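Local coordinates for protein YcaO (Methanopyrus kandleri, PDB 6CIB) that binds adenine nucleotide and magnesium and, as a YcaO-family enzyme, probably drives ATP-dependent thioamidation of a peptide backbone, at residues G215-G220 / P239-A244; F177-P182 / L208-V213; E185-L190 / E300-D305; S172-F177 / N289-E294; D139-H144 / V358-R363. All coordinates share one frame; numbering follows the deposited sequence.

Contact 1. Residues G215-G220 / P239-A244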
# COMPACT_ATOMS: atom_id res chain seq x y z
N GLY A 215 -2.18 2.87 17.50
CA GLY A 215 -1.24 1.75 17.42
C GLY A 215 -0.57 1.60 16.06
O GLY A 215 0.36 0.81 15.93
N VAL A 216 -1.04 2.35 15.05
CA VAL A 216 -0.47 2.29 13.70
C VAL A 216 0.21 3.63 13.37
O VAL A 216 -0.41 4.69 13.49
CB VAL A 216 -1.53 1.96 12.61
CG1 VAL A 216 -0.88 1.87 11.22
CG2 VAL A 216 -2.24 0.66 12.92
N TYR A 217 1.48 3.55 12.98
CA TYR A 217 2.26 4.74 12.60
C TYR A 217 2.37 4.82 11.09
O TYR A 217 2.54 3.80 10.43
CB TYR A 217 3.65 4.69 13.25
CG TYR A 217 3.57 4.72 14.76
CD1 TYR A 217 3.39 5.93 15.44
CD2 TYR A 217 3.66 3.54 15.50
CE1 TYR A 217 3.30 5.97 16.83
CE2 TYR A 217 3.58 3.56 16.89
CZ TYR A 217 3.39 4.78 17.54
OH TYR A 217 3.31 4.81 18.91
N VAL A 218 2.26 6.04 10.55
CA VAL A 218 2.44 6.27 9.12
C VAL A 218 3.60 7.25 8.90
O VAL A 218 3.62 8.33 9.50
CB VAL A 218 1.14 6.75 8.42
CG1 VAL A 218 1.35 6.89 6.92
CG2 VAL A 218 -0.02 5.79 8.69
N VAL A 219 4.55 6.84 8.06
CA VAL A 219 5.75 7.63 7.76
C VAL A 219 5.77 7.99 6.28
O VAL A 219 5.47 7.15 5.43
CB VAL A 219 7.06 6.89 8.19
CG1 VAL A 219 8.32 7.61 7.72
CG2 VAL A 219 7.11 6.72 9.70
N GLY A 220 6.12 9.23 5.98
CA GLY A 220 6.36 9.69 4.62
C GLY A 220 7.82 10.06 4.44
O GLY A 220 8.46 10.58 5.36
N PRO A 239 2.40 -0.98 12.86
CA PRO A 239 2.46 -0.86 14.33
C PRO A 239 3.89 -0.68 14.84
O PRO A 239 4.10 -0.14 15.92
CB PRO A 239 1.88 -2.20 14.82
CG PRO A 239 1.98 -3.12 13.65
CD PRO A 239 1.73 -2.23 12.46
N ASP A 240 4.87 -1.13 14.06
CA ASP A 240 6.27 -0.92 14.34
C ASP A 240 6.75 0.31 13.56
O ASP A 240 6.88 0.24 12.34
CB ASP A 240 7.06 -2.18 13.98
CG ASP A 240 8.57 -2.04 14.20
OD1 ASP A 240 9.06 -0.94 14.56
OD2 ASP A 240 9.27 -3.05 14.00
N PRO A 241 7.05 1.43 14.26
CA PRO A 241 7.47 2.65 13.56
C PRO A 241 8.74 2.50 12.72
O PRO A 241 8.89 3.17 11.69
CB PRO A 241 7.67 3.67 14.70
CG PRO A 241 7.90 2.84 15.93
CD PRO A 241 7.07 1.60 15.73
N GLU A 242 9.64 1.60 13.13
CA GLU A 242 10.85 1.27 12.37
C GLU A 242 10.54 0.66 11.00
O GLU A 242 11.23 0.97 10.04
CB GLU A 242 11.77 0.33 13.16
CG GLU A 242 12.54 0.97 14.30
CD GLU A 242 13.33 -0.05 15.10
OE1 GLU A 242 14.38 -0.53 14.62
OE2 GLU A 242 12.89 -0.40 16.21
N MSE A 243 9.52 -0.19 10.94
CA MSE A 243 9.06 -0.80 9.68
C MSE A 243 8.44 0.24 8.79
O MSE A 243 8.66 0.24 7.58
CB MSE A 243 8.06 -1.93 9.95
CG MSE A 243 7.63 -2.62 8.66
SE MSE A 243 6.12 -3.85 8.95
CE MSE A 243 7.27 -5.20 9.80
N ALA A 244 7.65 1.14 9.39
CA ALA A 244 7.03 2.26 8.66
C ALA A 244 8.07 3.15 7.97
O ALA A 244 7.87 3.56 6.82
CB ALA A 244 6.13 3.08 9.58
O HOH W 1 1.98 0.13 17.87

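Contact 2. Residues F177-P182 / L208-V213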
# COMPACT_ATOMS: atom_id res chain seq x y z
N PHE A 177 -6.18 18.69 3.82
CA PHE A 177 -6.07 19.84 4.72
C PHE A 177 -4.76 20.61 4.56
O PHE A 177 -4.57 21.63 5.22
CB PHE A 177 -6.19 19.41 6.18
CG PHE A 177 -7.55 18.87 6.54
CD1 PHE A 177 -8.66 19.73 6.62
CD2 PHE A 177 -7.72 17.52 6.83
CE1 PHE A 177 -9.91 19.23 6.97
CE2 PHE A 177 -8.97 17.02 7.17
CZ PHE A 177 -10.06 17.87 7.25
N ARG A 178 -3.87 20.11 3.70
CA ARG A 178 -2.51 20.64 3.55
C ARG A 178 -1.80 20.79 4.90
O ARG A 178 -1.27 21.86 5.23
CB ARG A 178 -2.48 21.92 2.71
CG ARG A 178 -2.85 21.67 1.27
CD ARG A 178 -2.46 22.83 0.38
NE ARG A 178 -2.16 22.34 -0.96
CZ ARG A 178 -0.95 22.31 -1.50
NH1 ARG A 178 0.12 22.76 -0.84
NH2 ARG A 178 -0.79 21.83 -2.73
N ILE A 179 -1.85 19.71 5.68
CA ILE A 179 -1.14 19.59 6.95
C ILE A 179 0.36 19.57 6.67
O ILE A 179 0.80 18.97 5.69
CB ILE A 179 -1.57 18.31 7.72
CG1 ILE A 179 -3.08 18.34 8.02
CG2 ILE A 179 -0.76 18.15 9.01
CD1 ILE A 179 -3.65 17.08 8.64
N HIS A 180 1.11 20.26 7.53
CA HIS A 180 2.57 20.23 7.56
C HIS A 180 3.01 19.21 8.63
O HIS A 180 3.15 19.58 9.80
CB HIS A 180 3.12 21.62 7.91
CG HIS A 180 2.91 22.65 6.84
ND1 HIS A 180 3.95 23.38 6.30
CD2 HIS A 180 1.79 23.08 6.21
CE1 HIS A 180 3.47 24.21 5.39
NE2 HIS A 180 2.17 24.04 5.31
N PRO A 181 3.21 17.92 8.25
CA PRO A 181 3.55 16.94 9.28
C PRO A 181 4.95 17.19 9.87
O PRO A 181 5.80 17.76 9.17
CB PRO A 181 3.51 15.59 8.54
CG PRO A 181 3.73 15.94 7.11
CD PRO A 181 3.11 17.29 6.92
N PRO A 182 5.18 16.79 11.15
CA PRO A 182 6.51 16.95 11.74
C PRO A 182 7.56 16.07 11.08
O PRO A 182 7.24 14.98 10.58
CB PRO A 182 6.30 16.51 13.20
CG PRO A 182 5.13 15.60 13.15
CD PRO A 182 4.24 16.17 12.10
N LEU A 208 6.57 12.07 10.15
CA LEU A 208 5.54 11.28 10.81
C LEU A 208 4.17 11.88 10.50
O LEU A 208 3.84 12.98 10.95
CB LEU A 208 5.78 11.17 12.32
CG LEU A 208 4.88 10.17 13.07
CD1 LEU A 208 5.24 8.72 12.79
CD2 LEU A 208 4.90 10.44 14.57
N LEU A 209 3.38 11.17 9.70
CA LEU A 209 2.03 11.61 9.32
C LEU A 209 1.07 11.44 10.48
O LEU A 209 1.27 10.53 11.30
CB LEU A 209 1.53 10.84 8.10
CG LEU A 209 1.92 11.35 6.71
CD1 LEU A 209 3.36 11.05 6.38
CD2 LEU A 209 1.04 10.74 5.64
N PRO A 210 0.04 12.30 10.58
CA PRO A 210 -1.01 12.05 11.57
C PRO A 210 -1.78 10.78 11.20
O PRO A 210 -2.36 10.69 10.11
CB PRO A 210 -1.90 13.29 11.46
CG PRO A 210 -1.66 13.82 10.09
CD PRO A 210 -0.19 13.57 9.86
N SER A 211 -1.74 9.79 12.08
CA SER A 211 -2.49 8.56 11.90
C SER A 211 -3.83 8.65 12.62
O SER A 211 -3.89 9.04 13.79
CB SER A 211 -1.68 7.37 12.42
OG SER A 211 -2.44 6.17 12.39
N ARG A 212 -4.89 8.27 11.92
CA ARG A 212 -6.23 8.22 12.51
C ARG A 212 -6.53 6.87 13.17
O ARG A 212 -7.63 6.67 13.67
CB ARG A 212 -7.29 8.54 11.46
CG ARG A 212 -7.25 9.97 10.94
CD ARG A 212 -7.93 10.02 9.59
NE ARG A 212 -9.22 10.67 9.66
CZ ARG A 212 -10.18 10.61 8.74
NH1 ARG A 212 -10.05 9.87 7.63
NH2 ARG A 212 -11.29 11.29 8.94
N VAL A 213 -5.55 5.97 13.17
CA VAL A 213 -5.71 4.63 13.75
C VAL A 213 -4.68 4.43 14.87
O VAL A 213 -3.47 4.48 14.63
CB VAL A 213 -5.56 3.52 12.67
CG1 VAL A 213 -5.79 2.13 13.28
CG2 VAL A 213 -6.52 3.75 11.50

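Contact 3. Residues E185-L190 / E300-D305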
# COMPACT_ATOMS: atom_id res chain seq x y z
N GLU A 185 12.86 11.99 13.27
CA GLU A 185 14.30 11.82 13.47
C GLU A 185 14.59 10.35 13.80
O GLU A 185 13.96 9.77 14.67
CB GLU A 185 14.78 12.74 14.60
CG GLU A 185 16.14 13.40 14.36
CD GLU A 185 16.04 14.82 13.81
OE1 GLU A 185 15.13 15.58 14.22
OE2 GLU A 185 16.89 15.21 12.98
N VAL A 186 15.54 9.77 13.06
CA VAL A 186 15.91 8.34 13.18
C VAL A 186 17.41 8.18 13.46
O VAL A 186 18.18 9.13 13.25
CB VAL A 186 15.52 7.51 11.92
CG1 VAL A 186 14.01 7.40 11.78
CG2 VAL A 186 16.15 8.09 10.66
N HIS A 187 17.81 6.99 13.90
CA HIS A 187 19.21 6.69 14.26
C HIS A 187 19.66 5.35 13.67
O HIS A 187 18.87 4.65 13.02
CB HIS A 187 19.36 6.66 15.79
CG HIS A 187 18.75 7.84 16.47
ND1 HIS A 187 17.53 7.77 17.11
CD2 HIS A 187 19.16 9.13 16.58
CE1 HIS A 187 17.23 8.97 17.60
NE2 HIS A 187 18.20 9.80 17.29
N GLY A 188 20.94 5.02 13.90
CA GLY A 188 21.52 3.73 13.52
C GLY A 188 21.32 3.35 12.07
O GLY A 188 21.57 4.17 11.18
N GLU A 189 20.83 2.14 11.84
CA GLU A 189 20.69 1.58 10.49
C GLU A 189 19.69 2.32 9.59
O GLU A 189 19.92 2.46 8.38
CB GLU A 189 20.36 0.09 10.56
CG GLU A 189 21.55 -0.79 10.92
CD GLU A 189 21.23 -2.28 10.93
OE1 GLU A 189 20.19 -2.68 10.38
OE2 GLU A 189 22.03 -3.06 11.50
N LEU A 190 18.60 2.80 10.17
CA LEU A 190 17.60 3.56 9.40
C LEU A 190 18.15 4.91 8.95
O LEU A 190 17.93 5.31 7.80
CB LEU A 190 16.28 3.71 10.15
CG LEU A 190 15.42 2.44 10.24
CD1 LEU A 190 14.34 2.62 11.29
CD2 LEU A 190 14.79 2.08 8.90
N GLU A 300 11.04 12.34 17.74
CA GLU A 300 12.10 11.35 17.91
C GLU A 300 11.49 9.96 17.83
O GLU A 300 10.50 9.69 18.51
CB GLU A 300 12.79 11.54 19.26
CG GLU A 300 14.27 11.18 19.27
CD GLU A 300 15.12 12.21 18.54
OE1 GLU A 300 15.88 11.81 17.63
OE2 GLU A 300 15.03 13.41 18.86
N ILE A 301 12.08 9.08 17.01
CA ILE A 301 11.51 7.74 16.79
C ILE A 301 11.37 6.91 18.08
O ILE A 301 10.37 6.20 18.25
CB ILE A 301 12.19 6.95 15.63
CG1 ILE A 301 11.37 5.69 15.30
CG2 ILE A 301 13.66 6.64 15.93
CD1 ILE A 301 11.58 5.12 13.92
N ASP A 302 12.35 7.03 18.98
CA ASP A 302 12.37 6.29 20.25
C ASP A 302 11.25 6.70 21.21
O ASP A 302 10.92 5.94 22.12
CB ASP A 302 13.74 6.43 20.93
CG ASP A 302 14.89 6.25 19.97
OD1 ASP A 302 15.17 7.21 19.21
OD2 ASP A 302 15.50 5.16 19.97
N ASP A 303 10.69 7.89 21.01
CA ASP A 303 9.57 8.39 21.82
C ASP A 303 8.24 7.71 21.47
O ASP A 303 7.29 7.76 22.25
CB ASP A 303 9.42 9.91 21.68
CG ASP A 303 10.55 10.69 22.36
OD1 ASP A 303 11.27 10.14 23.23
OD2 ASP A 303 10.72 11.88 22.03
N LEU A 304 8.17 7.08 20.30
CA LEU A 304 6.94 6.42 19.85
C LEU A 304 6.73 5.08 20.56
O LEU A 304 7.57 4.19 20.47
CB LEU A 304 6.93 6.26 18.31
CG LEU A 304 7.09 7.52 17.45
CD1 LEU A 304 7.17 7.16 15.97
CD2 LEU A 304 5.97 8.53 17.69
N ASP A 305 5.60 4.96 21.26
CA ASP A 305 5.21 3.73 21.97
C ASP A 305 4.93 2.60 20.99
O ASP A 305 4.32 2.82 19.95
CB ASP A 305 3.95 3.96 22.81
CG ASP A 305 4.13 5.00 23.91
OD1 ASP A 305 5.10 4.89 24.70
OD2 ASP A 305 3.28 5.92 23.98

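Contact 4. Residues S172-F177 / N289-E294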
# COMPACT_ATOMS: atom_id res chain seq x y z
N SER A 172 -3.97 11.03 2.52
CA SER A 172 -5.15 11.77 2.05
C SER A 172 -5.55 12.93 2.97
O SER A 172 -5.92 14.00 2.50
CB SER A 172 -6.33 10.83 1.85
OG SER A 172 -6.08 9.93 0.80
N ILE A 173 -5.46 12.70 4.28
CA ILE A 173 -5.69 13.73 5.30
C ILE A 173 -4.69 14.89 5.19
O ILE A 173 -5.10 16.06 5.20
CB ILE A 173 -5.79 13.09 6.72
CG1 ILE A 173 -7.26 12.97 7.13
CG2 ILE A 173 -5.05 13.86 7.80
CD1 ILE A 173 -8.05 11.98 6.31
N VAL A 174 -3.41 14.56 5.05
CA VAL A 174 -2.34 15.54 4.88
C VAL A 174 -2.55 16.40 3.62
O VAL A 174 -2.44 17.62 3.70
CB VAL A 174 -0.94 14.86 4.91
CG1 VAL A 174 0.18 15.81 4.49
CG2 VAL A 174 -0.65 14.32 6.31
N GLU A 175 -2.89 15.78 2.50
CA GLU A 175 -3.14 16.51 1.24
C GLU A 175 -4.45 17.32 1.23
O GLU A 175 -4.47 18.43 0.71
CB GLU A 175 -3.09 15.57 0.02
CG GLU A 175 -1.79 14.79 -0.19
CD GLU A 175 -0.57 15.64 -0.53
OE1 GLU A 175 -0.69 16.85 -0.80
OE2 GLU A 175 0.54 15.07 -0.54
N TYR A 176 -5.52 16.76 1.79
CA TYR A 176 -6.83 17.43 1.83
C TYR A 176 -6.77 18.74 2.63
O TYR A 176 -7.26 19.77 2.16
CB TYR A 176 -7.90 16.50 2.41
CG TYR A 176 -9.32 16.99 2.26
CD1 TYR A 176 -10.04 16.74 1.08
CD2 TYR A 176 -9.97 17.66 3.30
CE1 TYR A 176 -11.36 17.18 0.94
CE2 TYR A 176 -11.28 18.11 3.17
CZ TYR A 176 -11.97 17.86 1.99
OH TYR A 176 -13.27 18.29 1.85
N PHE A 177 -6.18 18.69 3.82
CA PHE A 177 -6.07 19.84 4.72
C PHE A 177 -4.76 20.61 4.56
O PHE A 177 -4.57 21.63 5.22
CB PHE A 177 -6.19 19.41 6.18
CG PHE A 177 -7.55 18.87 6.54
CD1 PHE A 177 -8.66 19.73 6.62
CD2 PHE A 177 -7.72 17.52 6.83
CE1 PHE A 177 -9.91 19.23 6.97
CE2 PHE A 177 -8.97 17.02 7.17
CZ PHE A 177 -10.06 17.87 7.25
N ASN A 289 4.48 22.18 -3.02
CA ASN A 289 4.40 21.16 -1.98
C ASN A 289 5.04 21.59 -0.66
O ASN A 289 5.68 20.79 0.03
CB ASN A 289 4.99 19.85 -2.51
CG ASN A 289 4.06 19.15 -3.47
OD1 ASN A 289 3.07 18.56 -3.06
ND2 ASN A 289 4.36 19.23 -4.76
N ARG A 290 4.82 22.86 -0.31
CA ARG A 290 5.36 23.50 0.90
C ARG A 290 5.05 22.75 2.20
O ARG A 290 5.87 22.75 3.11
CB ARG A 290 4.85 24.94 1.01
CG ARG A 290 5.63 25.96 0.18
CD ARG A 290 4.99 27.35 0.21
NE ARG A 290 5.17 28.01 1.50
CZ ARG A 290 4.24 28.12 2.45
NH1 ARG A 290 3.02 27.63 2.27
NH2 ARG A 290 4.53 28.74 3.59
N HIS A 291 3.87 22.14 2.26
CA HIS A 291 3.46 21.34 3.42
C HIS A 291 4.40 20.16 3.71
O HIS A 291 4.64 19.82 4.87
CB HIS A 291 1.98 20.91 3.33
CG HIS A 291 1.62 20.17 2.07
ND1 HIS A 291 1.84 20.68 0.81
CD2 HIS A 291 1.01 18.98 1.89
CE1 HIS A 291 1.40 19.82 -0.09
NE2 HIS A 291 0.89 18.78 0.54
N TRP A 292 4.95 19.57 2.65
CA TRP A 292 5.96 18.51 2.78
C TRP A 292 7.36 19.01 3.12
O TRP A 292 8.09 18.33 3.84
CB TRP A 292 6.01 17.64 1.52
CG TRP A 292 4.81 16.76 1.39
CD1 TRP A 292 3.83 16.84 0.44
CD2 TRP A 292 4.43 15.69 2.26
NE1 TRP A 292 2.88 15.88 0.65
CE2 TRP A 292 3.22 15.15 1.77
CE3 TRP A 292 5.01 15.12 3.41
CZ2 TRP A 292 2.57 14.06 2.38
CZ3 TRP A 292 4.35 14.04 4.03
CH2 TRP A 292 3.15 13.53 3.51
N PHE A 293 7.71 20.18 2.59
CA PHE A 293 9.07 20.72 2.71
C PHE A 293 9.27 21.72 3.86
O PHE A 293 10.40 22.11 4.14
CB PHE A 293 9.56 21.29 1.37
CG PHE A 293 9.73 20.25 0.30
CD1 PHE A 293 10.81 19.37 0.32
CD2 PHE A 293 8.79 20.13 -0.73
CE1 PHE A 293 10.96 18.40 -0.66
CE2 PHE A 293 8.93 19.16 -1.71
CZ PHE A 293 10.01 18.29 -1.67
N GLU A 294 8.18 22.09 4.52
CA GLU A 294 8.25 22.95 5.71
C GLU A 294 7.56 22.28 6.91
O GLU A 294 6.43 22.64 7.26
CB GLU A 294 7.66 24.34 5.40
CG GLU A 294 8.44 25.13 4.36
CD GLU A 294 7.65 26.27 3.73
OE1 GLU A 294 6.58 26.65 4.27
OE2 GLU A 294 8.10 26.79 2.68

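Contact 5. Residues D139-H144 / V358-R363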
# COMPACT_ATOMS: atom_id res chain seq x y z
N ASP A 139 -18.29 2.14 -14.06
CA ASP A 139 -18.91 3.01 -13.04
C ASP A 139 -18.47 4.48 -12.96
O ASP A 139 -17.64 4.95 -13.74
CB ASP A 139 -18.82 2.33 -11.67
CG ASP A 139 -19.59 1.02 -11.61
OD1 ASP A 139 -20.22 0.64 -12.63
OD2 ASP A 139 -19.56 0.36 -10.55
N ALA A 140 -19.06 5.19 -11.99
CA ALA A 140 -18.87 6.63 -11.75
C ALA A 140 -17.41 7.03 -11.51
O ALA A 140 -16.95 8.06 -12.00
CB ALA A 140 -19.75 7.09 -10.59
N LEU A 141 -16.69 6.21 -10.74
CA LEU A 141 -15.28 6.46 -10.45
C LEU A 141 -14.40 5.32 -10.98
O LEU A 141 -14.88 4.20 -11.12
CB LEU A 141 -15.07 6.66 -8.95
CG LEU A 141 -15.74 7.87 -8.27
CD1 LEU A 141 -15.29 7.93 -6.82
CD2 LEU A 141 -15.44 9.19 -8.97
N PRO A 142 -13.11 5.62 -11.31
CA PRO A 142 -12.22 4.54 -11.73
C PRO A 142 -11.93 3.54 -10.62
O PRO A 142 -11.90 3.90 -9.43
CB PRO A 142 -10.93 5.27 -12.12
CG PRO A 142 -11.33 6.68 -12.38
CD PRO A 142 -12.45 6.94 -11.41
N SER A 143 -11.74 2.29 -11.02
CA SER A 143 -11.26 1.22 -10.14
C SER A 143 -9.80 1.50 -9.78
O SER A 143 -9.15 2.33 -10.43
CB SER A 143 -11.40 -0.13 -10.85
OG SER A 143 -10.64 -0.15 -12.05
N HIS A 144 -9.30 0.83 -8.75
CA HIS A 144 -7.90 1.00 -8.30
C HIS A 144 -7.47 -0.17 -7.42
O HIS A 144 -8.23 -1.12 -7.24
CB HIS A 144 -7.68 2.37 -7.61
CG HIS A 144 -8.53 2.57 -6.39
ND1 HIS A 144 -8.22 2.03 -5.17
CD2 HIS A 144 -9.68 3.27 -6.22
CE1 HIS A 144 -9.14 2.38 -4.28
NE2 HIS A 144 -10.04 3.13 -4.90
N VAL A 358 -6.10 10.91 -2.20
CA VAL A 358 -4.86 10.86 -3.01
C VAL A 358 -5.00 10.02 -4.29
O VAL A 358 -4.22 10.19 -5.24
CB VAL A 358 -3.62 10.39 -2.20
CG1 VAL A 358 -3.23 11.43 -1.16
CG2 VAL A 358 -3.83 9.03 -1.54
N ILE A 359 -5.97 9.11 -4.31
CA ILE A 359 -6.28 8.30 -5.50
C ILE A 359 -7.33 9.00 -6.38
O ILE A 359 -7.15 9.10 -7.59
CB ILE A 359 -6.70 6.86 -5.12
CG1 ILE A 359 -5.53 6.14 -4.44
CG2 ILE A 359 -7.14 6.06 -6.35
CD1 ILE A 359 -5.95 5.04 -3.49
N ASP A 360 -8.40 9.49 -5.76
CA ASP A 360 -9.48 10.18 -6.46
C ASP A 360 -10.07 11.24 -5.53
O ASP A 360 -10.42 10.93 -4.38
CB ASP A 360 -10.57 9.19 -6.89
CG ASP A 360 -11.53 9.77 -7.93
OD1 ASP A 360 -12.08 10.88 -7.74
OD2 ASP A 360 -11.75 9.07 -8.94
N GLU A 361 -10.21 12.46 -6.05
CA GLU A 361 -10.74 13.59 -5.26
C GLU A 361 -12.15 13.35 -4.73
O GLU A 361 -12.51 13.89 -3.69
CB GLU A 361 -10.67 14.90 -6.06
CG GLU A 361 -9.31 15.57 -5.97
CD GLU A 361 -9.16 16.79 -6.87
OE1 GLU A 361 -10.18 17.36 -7.33
OE2 GLU A 361 -8.00 17.19 -7.11
N ALA A 362 -12.91 12.52 -5.44
CA ALA A 362 -14.26 12.15 -5.03
C ALA A 362 -14.32 11.12 -3.89
O ALA A 362 -15.38 10.97 -3.26
CB ALA A 362 -15.07 11.67 -6.23
N ARG A 363 -13.21 10.43 -3.62
CA ARG A 363 -13.15 9.39 -2.58
C ARG A 363 -12.72 9.98 -1.23
O ARG A 363 -11.78 9.49 -0.58
CB ARG A 363 -12.24 8.23 -3.01
CG ARG A 363 -12.72 7.43 -4.22
CD ARG A 363 -11.74 6.31 -4.54
NE ARG A 363 -12.16 5.49 -5.68
CZ ARG A 363 -12.95 4.41 -5.60
NH1 ARG A 363 -13.42 4.00 -4.43
NH2 ARG A 363 -13.26 3.73 -6.70
O HOH W 2 -11.29 6.10 -8.21

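Contact 1. Residues G215-G220 / P239-A244
No direct hydrogen bond joins residues 215-220 to 239-244; their polar link runs through a water that donates to Gly215 O at 2.6 Å and to Pro239 O at 2.9 Å. Gly215 O also receives a CA-H...O contact from Pro239 CA at 3.1 Å. Pro239 O sits at the edge of the Tyr217 ring. Gly215 adopts a phi of 89°, at which a CB would clash with the carbonyl oxygen before it. Strand 217-224, the middle one of a three-stranded antiparallel sheet, packs here against the turn by which its neighbour 233-238 passes into helix 241-260. Asp240 is the N-cap of that helix, and its OD1 accepts from Glu242 N at 3.0 Å, met from above the carboxylate plane. Among the apolar contacts, Tyr217 lies side by side with Pro241, its CD2 3.9 Å from Pro241 CD. Beyond the segments the Tyr217 hydroxyl is hydrogen-bonded to Asp305 O. An alanine here removes the ring and that hydroxyl, and would probably loosen both the packing on Pro241 and the hold on residues 300-305. Farther along the strand, Val219 CG2 meets Ala244 CB at 3.8 Å, and Ala244 CB also lies 3.8 Å from Tyr217 O.

Contact 2. Residues F177-P182 / L208-V213
Pro182 O is held by one hydrogen bond across the contact, from Leu208 N at 3.0 Å. The N-H...O angle is 147° and the donor lies almost along the C=O axis (164°), a strand-like geometry at the point where the chain leaving helix 154-177 draws level with strand 203-209. The two backbones run in opposite directions here, with Pro181 nearest Leu209 and Pro182 nearest Leu208. Across the contact, Leu208 O meets proline carbons: Pro182 CD comes within 3.4 Å of Leu208 O and Pro181 CB within 3.6 Å. Two apolar pairs continue the contact. Ile179 carries CG1 anti to its carbonyl carbon and its chain runs on extended (chi2 174°), so that CD1 meets Pro210 CG tip to tip at 4.1 Å. Pro181 CB packs more loosely on Pro210 CD, 4.4 Å away. Leu209 directs its side chain away from this loop, yet both it and Pro181 rest on Trp292 of helix 290-293, and on its other side the Leu209 backbone pairs with Val218 in the three-stranded sheet. Pro181, Pro182 and Pro210 can accept but not donate backbone hydrogen bonds, which limits regular pairing between the two segments, and the loop is held to the end of strand 203-209 by a single backbone hydrogen bond and by contact between proline rings and aliphatic tips.

Contact 3. Residues E185-L190 / E300-D305
Glu185 and Glu300 form a parallel beta bridge, their CA atoms 5.0 Å apart, and Ile301 N donates to Glu185 O at 3.1 Å, nearly along the C=O axis. Both glutamates leave the sheet on the same face. Glu300, bent at chi2, brings OE1 to 3.4 Å from Glu185 CB and to 3.1 Å from His187 NE2; the Glu185 carboxylate turns elsewhere, OE1 bonding to Thr298 OG1. Asp302 OD1 approaches the other nitrogen of the imidazole, 3.2 Å from His187 ND1. Both acidic oxygens lie at the ring edge near its plane, a setting that would be likely to stabilise a positively charged histidine. An alanine here in place of Glu300 removes the carboxylate beside His187 and Glu185 CB, and would probably weaken the acidic setting of the imidazole. Away from the charges, Ile301 lies obliquely across Val186: its CG2 rests 3.9 Å from Val186 CA, and its CD1 meets Val186 CG1 at 4.0 Å. Leu206 and Val245 continue this apolar side, touching Val186 and Ile301 respectively. The whole is a surface pairing of two short parallel strands, 183-185 and 298-300, beyond which one chain turns through the 3-10 segment 301-303 and the other leads into helix 188-198.

Contact 4. Residues S172-F177 / N289-E294
The last turns of helix 154-177 meet the short helix 290-293 through one glutamate that bridges two aromatic N-H groups. Glu175 is bent at chi2 (-66°) and offers a different oxygen to each ring. His291 NE2 donates to Glu175 OE1 at 2.8 Å, and Trp292 NE1 donates to Glu175 OE2 at 2.7 Å. Both bonds are fairly straight (163° for the histidine), and each acceptor lies close to the plane of its donor ring, although both oxygens are approached from above the carboxylate plane. The imidazole stands almost perpendicular to the carboxylate, at 89°. Since OE2 is also bonded to Trp171 NE1, three ring N-H groups grip this carboxylate, which probably keeps it ionised and fixes its rotation. His291 holds CG in the crowded position between backbone N and carbonyl carbon, and Trp292 CD1 lies 3.5 Å above one face of the His291 ring, toward its rim. Val174 CG1 approaches the indole obliquely, 3.6 Å from Trp292 CZ2, while Leu209 of strand 203-209 touches both Val174 and Trp292. This is a buried helix-helix junction, away from the nucleotide and metal sites, built on a His-carboxylate hydrogen bond with a tryptophan on the second oxygen.

Contact 5. Residues D139-H144 / V358-R363
An imidazole set upright on a guanidinium is the striking feature: His144 NE2 stands over the centre of one face of Arg363, 3.3 Å from Arg363 CZ, with the two planes 89° apart. NE2 makes no hydrogen bond to Arg363 NE; its polar partner is Glu356 OE1, weakly, while His144 ND1 is bonded to Asn146 N. Leu141 CD1 covers the opposite face of the guanidinium towards its rim, so the flat group is sandwiched. At its edge Arg363 NH2 donates to Pro142 O at 3.1 Å (158°), and Arg363 NE gives its hydrogen to a water at 2.7 Å. That water in turn donates to Pro142 O at 2.6 Å and to Asp360 OD2 at 3.1 Å, so that two donors grip the proline carbonyl. Arg363 NH1 forms a salt bridge with Glu131 OE2, which probably helps to hold the extended side chain. Ile359 CG2 makes a CH-pi contact over the His144 ring, 4.0 Å from its centroid. Leu141 CD2 touches Ala362 CB, completing the apolar border. Asp360 OD1 uses its anti lone pair to accept from Ala362 N at 2.9 Å. An Asx turn, overlaid on the type I beta turn 360-363, thus presents Arg363 to the loop that leads into strand 148-150, where Leu148 binds magnesium; the His144 side chain is about 10 Å from the ion.

In the fold
Contacts 1 and 2 meet on the three-stranded sheet, where strands 203-209 and 217-224 are neighbours, with centres about 13 Å apart. Contact 3, its centre about 11 Å from that of contact 1, is joined to it through Tyr217 and Asp305, and touches contact 2 where Leu208 meets Leu304. Contact 4 adjoins contact 2, centres about 8 Å apart, and shares Phe177 with it, at the end of helix 154-177. Contact 5 stands apart, its centre about 35 Å from that of contact 3 and beyond the chain's centre, but Val358 meets Ser172 and Glu175 of contact 4. Along the chain its two ends enclose all the others, and both segments of contact 2 precede those of contact 1. Helix 154-177, which supplies nucleotide-binding residues, thus links the sheet region with the carboxy-terminal loop.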